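Secreted protein from Streptomyces lividans is GlxA, a copper-radical oxidase of family AA5, which probably oxidises its substrates at a mononuclear copper centre with a tyrosyl-based radical. One contact in two of its structures: PDB 5LQI (chain A, 1.92 Å), residues V461-H466 and L477-S482, and PDB 5LXZ (chain B, 1.49 Å), residues V456-H461 and L472-S477. Structure 2 is superposed on structure 1 by the backbone atoms of these residues (RMSD 0.09 Å); each is numbered along its deposited sequence.

Structure 1 (5LQI). It carries 1 engineered substitution outside these segments.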
loop_
_atom_site.group_PDB
_atom_site.type_symbol
_atom_site.label_atom_id
_atom_site.label_comp_id
_atom_site.label_asym_id
_atom_site.label_seq_id
_atom_site.Cartn_x
_atom_site.Cartn_y
_atom_site.Cartn_z
ATOM N N VAL A 461 2.062 17.732 -10.079
ATOM C CA VAL A 461 0.753 17.445 -9.458
ATOM C C VAL A 461 1.010 16.951 -8.053
ATOM O O VAL A 461 1.896 16.131 -7.816
ATOM C CB VAL A 461 -0.054 16.452 -10.332
ATOM C CG1 VAL A 461 -1.386 16.054 -9.700
ATOM C CG2 VAL A 461 -0.307 17.070 -11.713
ATOM N N GLY A 462 0.270 17.509 -7.111
ATOM C CA GLY A 462 0.247 17.050 -5.741
ATOM C C GLY A 462 -0.417 15.678 -5.583
ATOM O O GLY A 462 -1.452 15.394 -6.215
ATOM N N ARG A 463 0.211 14.814 -4.797
ATOM C CA ARG A 463 -0.323 13.506 -4.502
ATOM C C ARG A 463 -0.232 13.205 -3.015
ATOM O O ARG A 463 0.864 13.138 -2.467
ATOM C CB ARG A 463 0.389 12.437 -5.283
ATOM C CG ARG A 463 -0.159 12.309 -6.714
ATOM C CD ARG A 463 0.709 11.425 -7.567
ATOM N NE ARG A 463 2.002 12.053 -7.830
ATOM C CZ ARG A 463 2.245 12.861 -8.853
ATOM N NH1 ARG A 463 1.289 13.133 -9.717
ATOM N NH2 ARG A 463 3.455 13.383 -9.020
ATOM N N ASN A 464 -1.411 13.010 -2.398
ATOM C CA ASN A 464 -1.538 12.632 -0.970
ATOM C C ASN A 464 -2.166 11.206 -0.852
ATOM O O ASN A 464 -1.601 10.251 -1.381
ATOM C CB ASN A 464 -2.189 13.748 -0.079
ATOM C CG ASN A 464 -3.615 14.125 -0.476
ATOM O OD1 ASN A 464 -4.600 13.451 -0.068
ATOM N ND2 ASN A 464 -3.760 15.246 -1.228
ATOM N N TYR A 465 -3.281 11.059 -0.138
ATOM C CA TYR A 465 -3.977 9.796 0.046
ATOM C C TYR A 465 -4.368 9.207 -1.313
ATOM O O TYR A 465 -4.723 9.937 -2.253
ATOM C CB TYR A 465 -5.225 10.091 0.923
ATOM C CG TYR A 465 -6.064 8.924 1.359
ATOM C CD1 TYR A 465 -5.488 7.852 1.951
ATOM C CD2 TYR A 465 -7.474 8.939 1.219
ATOM C CE1 TYR A 465 -6.237 6.774 2.383
ATOM C CE2 TYR A 465 -8.243 7.857 1.654
ATOM C CZ TYR A 465 -7.595 6.787 2.217
ATOM O OH TYR A 465 -8.276 5.681 2.658
ATOM N N HIS A 466 -4.303 7.890 -1.416
ATOM C CA HIS A 466 -4.768 7.162 -2.617
ATOM C C HIS A 466 -3.957 7.552 -3.881
ATOM O O HIS A 466 -4.534 7.847 -4.965
ATOM C CB HIS A 466 -6.266 7.363 -2.845
ATOM C CG HIS A 466 -7.146 6.595 -1.910
ATOM N ND1 HIS A 466 -8.461 6.933 -1.717
ATOM C CD2 HIS A 466 -6.932 5.495 -1.160
ATOM C CE1 HIS A 466 -9.028 6.083 -0.878
ATOM N NE2 HIS A 466 -8.121 5.198 -0.520
ATOM N N LEU A 477 8.949 6.691 -15.112
ATOM C CA LEU A 477 8.019 6.315 -14.037
ATOM C C LEU A 477 6.689 7.050 -14.158
ATOM O O LEU A 477 6.627 8.239 -14.507
ATOM C CB LEU A 477 8.636 6.570 -12.624
ATOM C CG LEU A 477 9.891 5.743 -12.346
ATOM C CD1 LEU A 477 11.137 6.592 -12.574
ATOM C CD2 LEU A 477 9.912 5.123 -10.970
ATOM N N MET A 478 5.626 6.315 -13.903
ATOM C CA MET A 478 4.285 6.842 -13.867
ATOM C C MET A 478 3.809 7.090 -12.421
ATOM O O MET A 478 3.994 6.258 -11.547
ATOM C CB MET A 478 3.321 5.864 -14.577
ATOM C CG MET A 478 1.956 6.449 -14.833
ATOM S SD MET A 478 0.816 6.146 -13.440
ATOM C CE MET A 478 0.446 4.413 -13.727
ATOM N N PHE A 479 3.175 8.225 -12.210
ATOM C CA PHE A 479 2.575 8.594 -10.933
ATOM C C PHE A 479 1.083 8.825 -11.111
ATOM O O PHE A 479 0.667 9.353 -12.113
ATOM C CB PHE A 479 3.232 9.886 -10.413
ATOM C CG PHE A 479 4.588 9.657 -9.852
ATOM C CD1 PHE A 479 5.637 9.329 -10.707
ATOM C CD2 PHE A 479 4.822 9.745 -8.504
ATOM C CE1 PHE A 479 6.888 9.124 -10.203
ATOM C CE2 PHE A 479 6.085 9.522 -7.998
ATOM C CZ PHE A 479 7.105 9.171 -8.839
ATOM N N PHE A 480 0.294 8.407 -10.149
ATOM C CA PHE A 480 -1.200 8.412 -10.246
ATOM C C PHE A 480 -1.831 8.751 -8.925
ATOM O O PHE A 480 -1.180 8.646 -7.891
ATOM C CB PHE A 480 -1.729 7.049 -10.727
ATOM C CG PHE A 480 -1.511 5.945 -9.763
ATOM C CD1 PHE A 480 -2.460 5.684 -8.737
ATOM C CD2 PHE A 480 -0.351 5.186 -9.808
ATOM C CE1 PHE A 480 -2.267 4.658 -7.825
ATOM C CE2 PHE A 480 -0.134 4.164 -8.897
ATOM C CZ PHE A 480 -1.087 3.907 -7.889
ATOM N N GLY A 481 -3.121 9.114 -9.004
ATOM C CA GLY A 481 -4.020 9.285 -7.888
ATOM C C GLY A 481 -3.953 10.625 -7.187
ATOM O O GLY A 481 -3.459 11.603 -7.747
ATOM N N SER A 482 -4.454 10.615 -5.948
ATOM C CA SER A 482 -4.561 11.702 -4.958
ATOM C C SER A 482 -5.985 12.076 -4.628
ATOM O O SER A 482 -6.677 12.577 -5.475
ATOM C CB SER A 482 -3.816 12.985 -5.247
ATOM O OG SER A 482 -3.489 13.600 -3.994
HETATM O O HOH W 1 -1.655 12.075 -9.858
#

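Structure 2 (5LXZ). It carries 1 engineered substitution outside these segments. With CU (copper (II) ion), chain C.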
loop_
_atom_site.group_PDB
_atom_site.type_symbol
_atom_site.label_atom_id
_atom_site.label_comp_id
_atom_site.label_asym_id
_atom_site.label_seq_id
_atom_site.Cartn_x
_atom_site.Cartn_y
_atom_site.Cartn_z
ATOM N N VAL B 456 2.008 17.731 -10.089
ATOM C CA VAL B 456 0.723 17.466 -9.495
ATOM C C VAL B 456 0.950 16.960 -8.065
ATOM O O VAL B 456 1.768 16.060 -7.851
ATOM C CB VAL B 456 -0.005 16.367 -10.302
ATOM C CG1 VAL B 456 -1.333 15.955 -9.664
ATOM C CG2 VAL B 456 -0.244 16.842 -11.721
ATOM N N GLY B 457 0.167 17.473 -7.124
ATOM C CA GLY B 457 0.202 17.039 -5.745
ATOM C C GLY B 457 -0.414 15.671 -5.574
ATOM O O GLY B 457 -1.424 15.353 -6.185
ATOM N N ARG B 458 0.226 14.841 -4.751
ATOM C CA ARG B 458 -0.207 13.443 -4.522
ATOM C C ARG B 458 -0.189 13.125 -3.029
ATOM O O ARG B 458 0.877 13.101 -2.429
ATOM C CB ARG B 458 0.675 12.469 -5.325
ATOM C CG ARG B 458 0.184 12.283 -6.788
ATOM C CD ARG B 458 1.028 11.338 -7.587
ATOM N NE ARG B 458 2.291 11.956 -7.896
ATOM C CZ ARG B 458 2.490 12.773 -8.922
ATOM N NH1 ARG B 458 3.698 13.253 -9.102
ATOM N NH2 ARG B 458 1.495 13.110 -9.751
ATOM N N ASN B 459 -1.364 12.906 -2.433
ATOM C CA ASN B 459 -1.480 12.569 -1.014
ATOM C C ASN B 459 -2.106 11.186 -0.908
ATOM O O ASN B 459 -1.551 10.252 -1.501
ATOM C CB ASN B 459 -2.056 13.720 -0.140
ATOM C CG ASN B 459 -3.497 14.111 -0.463
ATOM O OD1 ASN B 459 -4.459 13.439 -0.070
ATOM N ND2 ASN B 459 -3.661 15.246 -1.165
ATOM N N TYR B 460 -3.188 11.046 -0.167
ATOM C CA TYR B 460 -3.934 9.776 -0.028
ATOM C C TYR B 460 -4.336 9.227 -1.366
ATOM O O TYR B 460 -4.636 9.976 -2.294
ATOM C CB TYR B 460 -5.186 10.118 0.785
ATOM C CG TYR B 460 -6.075 9.017 1.207
ATOM C CD1 TYR B 460 -5.546 7.935 1.867
ATOM C CD2 TYR B 460 -7.437 9.115 1.028
ATOM C CE1 TYR B 460 -6.380 6.938 2.336
ATOM C CE2 TYR B 460 -8.287 8.097 1.487
ATOM C CZ TYR B 460 -7.719 7.035 2.123
ATOM O OH TYR B 460 -8.542 6.020 2.586
ATOM N N HIS B 461 -4.304 7.895 -1.508
ATOM C CA HIS B 461 -4.761 7.238 -2.732
ATOM C C HIS B 461 -3.935 7.615 -3.944
ATOM O O HIS B 461 -4.509 7.846 -5.018
ATOM C CB HIS B 461 -6.240 7.501 -2.983
ATOM C CG HIS B 461 -7.157 6.774 -2.053
ATOM N ND1 HIS B 461 -8.480 7.115 -1.900
ATOM C CD2 HIS B 461 -6.956 5.684 -1.271
ATOM C CE1 HIS B 461 -9.054 6.295 -1.048
ATOM N NE2 HIS B 461 -8.160 5.412 -0.661
ATOM N N LEU B 472 8.906 6.760 -14.975
ATOM C CA LEU B 472 7.978 6.372 -13.899
ATOM C C LEU B 472 6.652 7.054 -14.059
ATOM O O LEU B 472 6.573 8.241 -14.399
ATOM C CB LEU B 472 8.570 6.696 -12.559
ATOM C CG LEU B 472 9.838 5.903 -12.271
ATOM C CD1 LEU B 472 11.092 6.771 -12.477
ATOM C CD2 LEU B 472 9.838 5.310 -10.879
ATOM N N MET B 473 5.584 6.314 -13.770
ATOM C CA MET B 473 4.238 6.856 -13.818
ATOM C C MET B 473 3.759 7.089 -12.399
ATOM O O MET B 473 3.949 6.235 -11.524
ATOM C CB MET B 473 3.297 5.909 -14.545
ATOM C CG MET B 473 1.906 6.440 -14.734
ATOM S SD MET B 473 0.780 6.139 -13.372
ATOM C CE MET B 473 0.463 4.396 -13.642
ATOM N N PHE B 474 3.120 8.234 -12.192
ATOM C CA PHE B 474 2.539 8.626 -10.926
ATOM C C PHE B 474 1.055 8.833 -11.107
ATOM O O PHE B 474 0.590 9.373 -12.111
ATOM C CB PHE B 474 3.193 9.916 -10.434
ATOM C CG PHE B 474 4.542 9.699 -9.816
ATOM C CD1 PHE B 474 5.659 9.391 -10.620
ATOM C CD2 PHE B 474 4.739 9.813 -8.437
ATOM C CE1 PHE B 474 6.927 9.173 -10.059
ATOM C CE2 PHE B 474 6.000 9.621 -7.901
ATOM C CZ PHE B 474 7.085 9.271 -8.684
ATOM N N PHE B 475 0.259 8.370 -10.131
ATOM C CA PHE B 475 -1.190 8.431 -10.239
ATOM C C PHE B 475 -1.841 8.788 -8.929
ATOM O O PHE B 475 -1.239 8.691 -7.861
ATOM C CB PHE B 475 -1.751 7.072 -10.704
ATOM C CG PHE B 475 -1.519 5.971 -9.718
ATOM C CD1 PHE B 475 -2.453 5.712 -8.704
ATOM C CD2 PHE B 475 -0.384 5.179 -9.778
ATOM C CE1 PHE B 475 -2.251 4.699 -7.773
ATOM C CE2 PHE B 475 -0.185 4.167 -8.842
ATOM C CZ PHE B 475 -1.122 3.940 -7.845
ATOM N N GLY B 476 -3.115 9.141 -9.004
ATOM C CA GLY B 476 -3.962 9.285 -7.861
ATOM C C GLY B 476 -3.897 10.614 -7.175
ATOM O O GLY B 476 -3.370 11.575 -7.740
ATOM N N SER B 477 -4.497 10.635 -5.982
ATOM C CA SER B 477 -4.512 11.677 -4.947
ATOM C C SER B 477 -5.907 12.109 -4.625
ATOM O O SER B 477 -6.643 12.615 -5.494
ATOM C CB SER B 477 -3.690 12.918 -5.273
ATOM O OG SER B 477 -3.523 13.618 -4.049
HETATM CU CU CU C . -8.324 3.931 0.711
HETATM O O HOH W 2 -1.470 12.069 -9.883
HETATM O O HOH W 3 -10.368 4.385 1.334
#

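Structure 1 (5LQI)
Ser482 OG accepts a nearly straight hydrogen bond from Asn464 N at 2.7 Å; OG stands anti to the serine's own backbone N (chi1 -152°), which turns it to that N-H. The backbone of the same serine is held as well: Ser482 N donates to His466 O at 2.9 Å, from well above the carbonyl plane, and its CA-H meets Tyr465 O. These bonds tie the loop between strands 452-455 and 467-471 to the end of strand 477-481, an inner strand of a four-stranded antiparallel sheet that forms one blade of the Kelch beta-propeller. Farther along, the Arg463 guanidinium lies with one face on Phe479, whose CB is 3.5 Å from Arg463 CZ, while Val461 O lies over the opposite face; Glu502 forms its salt bridge. A water bridges Arg463 NH1 and Gly481 O. At the far end, CD2 of His466 lies over a face of the Tyr465 ring, 3.7 Å above its plane, and Asp483 accepts a hydrogen bond from His466 ND1, which fixes the rotation of the imidazole.

Structure 2 (5LXZ)
Ser477 OG takes a nearly straight hydrogen bond of 2.8 Å from Asn459 N; OG lies anti to the backbone N of its own residue (chi1 -164°), in front of that N-H. The serine is also held through its backbone: Ser477 N donates to His461 O at 3.0 Å, from well above the carbonyl plane, and its CA-H meets Tyr460 O. Beyond it, the Arg458 guanidinium rests one face on Phe474, whose CB is 3.3 Å from Arg458 CZ, with Val456 O over the opposite face and Glu497 as salt-bridge partner. A water joins Arg458 NH2 to Gly476 O. At the other end, CD2 of His461 lies over a face of the Tyr460 ring, 3.7 Å above its plane. Asp478 accepts from His461 ND1, which fixes the imidazole's rotation and leaves NE2 to bind the copper ion at 2.0 Å. Tyr460 OH, hydrogen-bonded to Tyr248 OH, stands 2.8 Å from the copper; Tyr248, His548 and a water 2.2 Å from the metal complete the site. The loop thus brings two neighbouring residues to the copper of this radical oxidase.

How the two compare
The differences lie at the metal site. Copper is modelled in structure 2 alone, bound by His461(B) NE2 at 2.0 Å and lying 2.8 Å from Tyr460(B) OH; structure 1, titled as the apo form, has no ion modelled there. His466(A) and Tyr465(A) nevertheless match His461(B) and Tyr460(B) in place within the error. The imidazole and phenol thus have like positions with and without a modelled ion, consistent with a site largely arranged by the protein itself. The backbone coincides where it can be compared, and Asn464(A), Phe479(A) and Ser482(A) match their counterparts Asn459(B), Phe474(B) and Ser477(B). The bond from Asn464(A) N to Ser482(A) OG recurs between Asn459(B) N and Ser477(B) OG, as does that from Ser482(A) N to His466(A) O between Ser477(B) N and His461(B) O. Waters 1 and 2 share one place. Water 3, a copper ligand 2.2 Å from the metal, is modelled in structure 2 alone.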